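Local coordinates for protein beta subunit of a putative Aromatic-ring-hydroxylating dioxygenase (Novosphingobium aromaticivorans DSM 12444, PDB 3EBY) that probably serves as the beta subunit of an aromatic-ring-hydroxylating dioxygenase, an NTF2-like protein that assembles as a trimer, at residues A[126-132]-A[146-152]; A[123-127]-A[153-157]. All blocks are in the same frame, centred on the assembly; numbering follows the deposited sequence.

Contact 1: residues A[126-132]-A[146-152]; sequences NAGKYVD and RTCIYDT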
# COMPACT_ATOMS: atom_id res chain seq x y z
N ASN A 126 1.85 13.50 -3.87
CA ASN A 126 1.22 13.92 -2.62
C ASN A 126 1.09 12.73 -1.69
O ASN A 126 0.51 11.70 -2.07
CB ASN A 126 -0.17 14.53 -2.92
CG ASN A 126 -0.81 15.14 -1.72
OD1 ASN A 126 -1.52 14.46 -0.99
ND2 ASN A 126 -0.51 16.42 -1.46
N ALA A 127 1.72 12.84 -0.51
CA ALA A 127 1.58 11.84 0.57
C ALA A 127 0.82 12.45 1.74
O ALA A 127 1.06 13.62 2.10
CB ALA A 127 2.98 11.34 1.05
N GLY A 128 -0.02 11.65 2.39
CA GLY A 128 -0.85 12.16 3.51
C GLY A 128 -1.66 11.08 4.17
O GLY A 128 -1.35 9.90 4.02
N LYS A 129 -2.72 11.47 4.87
CA LYS A 129 -3.70 10.54 5.34
C LYS A 129 -5.10 11.11 5.17
O LYS A 129 -5.29 12.34 5.19
CB LYS A 129 -3.47 10.16 6.80
CG LYS A 129 -3.73 11.24 7.79
CD LYS A 129 -3.75 10.68 9.21
CE LYS A 129 -3.84 11.78 10.24
NZ LYS A 129 -4.03 11.21 11.64
N TYR A 130 -6.02 10.23 4.80
CA TYR A 130 -7.46 10.56 4.82
C TYR A 130 -7.99 10.49 6.25
O TYR A 130 -7.73 9.51 6.96
CB TYR A 130 -8.26 9.58 3.94
CG TYR A 130 -7.84 9.50 2.49
CD1 TYR A 130 -7.84 10.64 1.67
CD2 TYR A 130 -7.48 8.28 1.91
CE1 TYR A 130 -7.58 10.55 0.29
CE2 TYR A 130 -7.15 8.17 0.54
CZ TYR A 130 -7.25 9.29 -0.28
OH TYR A 130 -6.89 9.17 -1.63
N VAL A 131 -8.73 11.51 6.64
CA VAL A 131 -9.49 11.53 7.90
C VAL A 131 -10.97 11.67 7.53
O VAL A 131 -11.40 12.72 6.99
CB VAL A 131 -9.05 12.68 8.81
CG1 VAL A 131 -9.89 12.73 10.08
CG2 VAL A 131 -7.54 12.54 9.14
N ASP A 132 -11.73 10.61 7.77
CA ASP A 132 -13.04 10.45 7.17
C ASP A 132 -14.18 10.28 8.18
O ASP A 132 -14.00 9.72 9.28
CB ASP A 132 -13.05 9.21 6.26
CG ASP A 132 -12.03 9.27 5.16
OD1 ASP A 132 -11.87 10.35 4.54
OD2 ASP A 132 -11.41 8.20 4.86
N ARG A 146 -14.43 14.06 4.04
CA ARG A 146 -13.02 13.57 3.82
C ARG A 146 -12.09 14.76 3.84
O ARG A 146 -12.24 15.72 3.03
CB ARG A 146 -12.90 12.79 2.51
CG ARG A 146 -11.45 12.58 1.99
CD ARG A 146 -11.32 11.35 1.06
NE ARG A 146 -11.37 10.10 1.84
CZ ARG A 146 -11.25 8.88 1.33
NH1 ARG A 146 -11.04 8.70 0.02
NH2 ARG A 146 -11.25 7.83 2.13
N THR A 147 -11.12 14.69 4.73
CA THR A 147 -10.06 15.65 4.81
C THR A 147 -8.75 14.93 4.46
O THR A 147 -8.42 13.93 5.07
CB THR A 147 -9.96 16.27 6.22
OG1 THR A 147 -11.17 16.96 6.56
CG2 THR A 147 -8.77 17.23 6.30
N CYS A 148 -8.08 15.42 3.43
CA CYS A 148 -6.79 14.86 3.00
C CYS A 148 -5.71 15.71 3.62
O CYS A 148 -5.51 16.87 3.22
CB CYS A 148 -6.67 14.91 1.47
SG CYS A 148 -8.07 14.18 0.55
N ILE A 149 -5.12 15.19 4.71
CA ILE A 149 -4.09 15.93 5.46
C ILE A 149 -2.69 15.56 4.90
O ILE A 149 -2.24 14.40 5.06
CB ILE A 149 -4.15 15.59 6.99
CG1 ILE A 149 -5.55 15.86 7.57
CG2 ILE A 149 -3.06 16.41 7.75
CD1 ILE A 149 -5.67 15.61 9.07
N TYR A 150 -2.06 16.49 4.18
CA TYR A 150 -0.93 16.13 3.34
C TYR A 150 0.42 16.73 3.77
O TYR A 150 0.48 17.80 4.41
CB TYR A 150 -1.21 16.44 1.86
CG TYR A 150 -1.21 17.94 1.53
CD1 TYR A 150 -0.04 18.58 1.17
CD2 TYR A 150 -2.38 18.69 1.60
CE1 TYR A 150 -0.03 19.95 0.87
CE2 TYR A 150 -2.37 20.07 1.30
CZ TYR A 150 -1.20 20.69 0.98
OH TYR A 150 -1.19 22.05 0.67
N ASP A 151 1.48 16.00 3.44
CA ASP A 151 2.84 16.34 3.83
C ASP A 151 3.58 17.13 2.74
O ASP A 151 4.30 18.07 3.04
CB ASP A 151 3.62 15.04 4.16
CG ASP A 151 3.06 14.32 5.35
OD1 ASP A 151 2.31 14.97 6.13
OD2 ASP A 151 3.32 13.09 5.47
N THR A 152 3.36 16.75 1.48
CA THR A 152 4.15 17.22 0.34
C THR A 152 3.80 18.68 -0.01
O THR A 152 2.65 19.00 -0.26
CB THR A 152 3.89 16.34 -0.89
OG1 THR A 152 3.88 14.95 -0.48
CG2 THR A 152 4.95 16.57 -1.99
O HOH W 1 -13.29 14.48 7.72

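Contact 2: residues A[123-127]-A[153-157]; sequences RIYNA and LRIAT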
# COMPACT_ATOMS: atom_id res chain seq x y z
N ARG A 123 7.12 10.08 -9.84
CA ARG A 123 7.53 10.76 -8.62
C ARG A 123 6.43 10.72 -7.61
O ARG A 123 5.29 10.48 -7.94
CB ARG A 123 7.83 12.22 -8.92
CG ARG A 123 8.95 12.43 -9.88
CD ARG A 123 9.13 13.91 -10.17
NE ARG A 123 10.21 14.13 -11.13
CZ ARG A 123 10.07 14.13 -12.45
NH1 ARG A 123 8.87 14.02 -13.01
NH2 ARG A 123 11.14 14.28 -13.21
N ILE A 124 6.79 10.96 -6.36
CA ILE A 124 5.79 11.11 -5.32
C ILE A 124 5.15 12.49 -5.43
O ILE A 124 5.85 13.52 -5.34
CB ILE A 124 6.38 10.97 -3.90
CG1 ILE A 124 7.06 9.60 -3.72
CG2 ILE A 124 5.27 11.18 -2.89
CD1 ILE A 124 8.25 9.62 -2.78
N TYR A 125 3.86 12.53 -5.74
CA TYR A 125 3.14 13.79 -5.93
C TYR A 125 2.57 14.35 -4.62
O TYR A 125 2.74 15.55 -4.32
CB TYR A 125 2.06 13.62 -6.98
CG TYR A 125 1.12 14.78 -7.10
CD1 TYR A 125 1.59 16.03 -7.48
CD2 TYR A 125 -0.21 14.65 -6.80
CE1 TYR A 125 0.73 17.11 -7.57
CE2 TYR A 125 -1.07 15.73 -6.85
CZ TYR A 125 -0.60 16.95 -7.27
OH TYR A 125 -1.48 18.01 -7.35
N ASN A 126 1.85 13.50 -3.87
CA ASN A 126 1.22 13.92 -2.62
C ASN A 126 1.09 12.73 -1.69
O ASN A 126 0.51 11.70 -2.07
CB ASN A 126 -0.17 14.53 -2.92
CG ASN A 126 -0.81 15.14 -1.72
OD1 ASN A 126 -1.52 14.46 -0.99
ND2 ASN A 126 -0.51 16.42 -1.46
N ALA A 127 1.72 12.84 -0.51
CA ALA A 127 1.58 11.84 0.57
C ALA A 127 0.82 12.45 1.74
O ALA A 127 1.06 13.62 2.10
CB ALA A 127 2.98 11.34 1.05
N LEU A 153 4.83 19.53 -0.08
CA LEU A 153 4.63 21.01 -0.19
C LEU A 153 3.98 21.43 -1.50
O LEU A 153 2.98 22.16 -1.52
CB LEU A 153 6.00 21.72 -0.08
CG LEU A 153 6.04 23.25 -0.27
CD1 LEU A 153 5.09 23.95 0.70
CD2 LEU A 153 7.47 23.77 -0.10
N ARG A 154 4.58 21.01 -2.61
CA ARG A 154 4.11 21.42 -3.91
C ARG A 154 2.91 20.58 -4.25
O ARG A 154 2.88 19.40 -3.94
CB ARG A 154 5.21 21.29 -4.95
CG ARG A 154 6.34 22.33 -4.79
CD ARG A 154 5.94 23.74 -5.37
NE ARG A 154 5.16 24.55 -4.42
CZ ARG A 154 5.69 25.34 -3.48
NH1 ARG A 154 7.01 25.48 -3.38
NH2 ARG A 154 4.90 26.01 -2.65
N ILE A 155 1.84 21.25 -4.63
CA ILE A 155 0.62 20.59 -5.01
C ILE A 155 0.03 21.47 -6.10
O ILE A 155 0.27 22.70 -6.12
CB ILE A 155 -0.34 20.46 -3.80
CG1 ILE A 155 -1.55 19.57 -4.13
CG2 ILE A 155 -0.80 21.83 -3.30
CD1 ILE A 155 -2.39 19.25 -2.92
N ALA A 156 -0.68 20.86 -7.05
CA ALA A 156 -1.28 21.63 -8.16
C ALA A 156 -2.26 22.65 -7.61
O ALA A 156 -3.10 22.32 -6.76
CB ALA A 156 -1.99 20.70 -9.12
N THR A 157 -2.23 23.86 -8.17
CA THR A 157 -3.20 24.88 -7.79
C THR A 157 -4.09 25.32 -8.96
O THR A 157 -5.05 26.09 -8.76
CB THR A 157 -2.53 26.11 -7.16
OG1 THR A 157 -1.67 26.76 -8.13
CG2 THR A 157 -1.73 25.71 -5.92
O HOH W 2 4.22 17.44 -5.58
O HOH W 3 1.32 17.66 -3.19

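Contact 1: residues A[126-132]-A[146-152]
A single arginine is held in two ways at once here. The guanidinium of R146 lies flat on the ring of Y130, planes 8° apart and R146 CZ 3.8 Å from the ring centroid, a stacked cation-pi pair. In its own plane it meets D132 in a two-pronged salt bridge, with R146 NE to D132 OD1 and R146 NH2 to D132 OD2 both 2.8 Å. Ring and carboxylate can share the arginine because Y130 and D132 project from the same face of the sheet as R146. C148, also on that face, sets its SG at the edge of the Y130 ring, 3.7 Å from CE1.

The general principle is antiparallel beta pairing. K129 pairs with I149 (K129 N to I149 O 3.0 Å, I149 N to K129 O 2.9 Å), as does V131 with T147, and on the other face V131 CG2 packs on I149 CD1 at 3.6 Å. G128 CA and Y150 CA approach to 4.0 Å; a beta carbon on G128 would clash with I149 O. Beyond Y150, D151 N still bonds A127 O (2.8 Å), and T152 OG1, which also bonds T122 of the second subunit, accepts from A127 N (3.0 Å).

These are the central strands of the curved sheet of an NTF2-like fold: strand 104-116 flanks 122-135, strand 43-49 flanks 142-150, and N20 and Y23 of helix 8-28 also engage R146.

Contact 2: residues A[123-127]-A[153-157]
Strand 123-127 and the irregular segment 153-157 do not pair as strands; their nearest CA atoms, those of N126 and I155, stay 7.1 Å apart. Water fills the gap. One molecule donates to Y125 O (2.7 Å) and to R154 O (2.9 Å), joining two carbonyls that could not bond each other directly. A second accepts from N126 ND2 at 2.8 Å and lies 2.8 Å from Y125 O and 2.5 Å from R154 O. At Y125 the strand backbone departs from the extended form, with phi/psi of -88/-50°.

That kink belongs to a classic beta bulge, in which Y125 and N126 together face V113 on the neighbouring strand 104-116. The bulge inserts one extra residue into strand 122-135, so the side chains of Y125 and N126, consecutive in sequence, can both extend to the loop that follows strand 142-150.

Of the two, Y125 makes the direct polar link: its OH accepts a hydrogen bond from A156 N at 3.0 Å, with the amide near the plane of the ring. The same hydroxyl oxygen lies 3.6 Å from I155 CG1 and 3.3 Å from A156 CB, so the tip of the tyrosine rests on both residues. N126 adds a looser contact, ND2 to I155 CD1 at 3.7 Å, while its OD1 is bonded to the hydroxyl of Y111. Elsewhere I155 packs on Y150, and on strand 122-135 itself, I124 packs on I124 of the third subunit.

In the fold
Both contacts start from strand 122-135, and they share N126 and A127; their centres lie about 11 Å apart. Along the chain the strand segments 123-127 and 126-132 come first, then 146-152, then 153-157, so the second partner of contact 2 directly continues that of contact 1. Contact 1 is the buried hairpin pairing inside the sheet, whereas contact 2 lies nearer the surface, where the chain has left strand 142-150 as a loop and stays attached to strand 122-135 largely through side chains and water. T152 CG2 packs against Y125 O (3.4 Å) where the two meet. Both contacts also touch the second subunit, placing the open end of the hairpin, away from its turn, at a subunit interface.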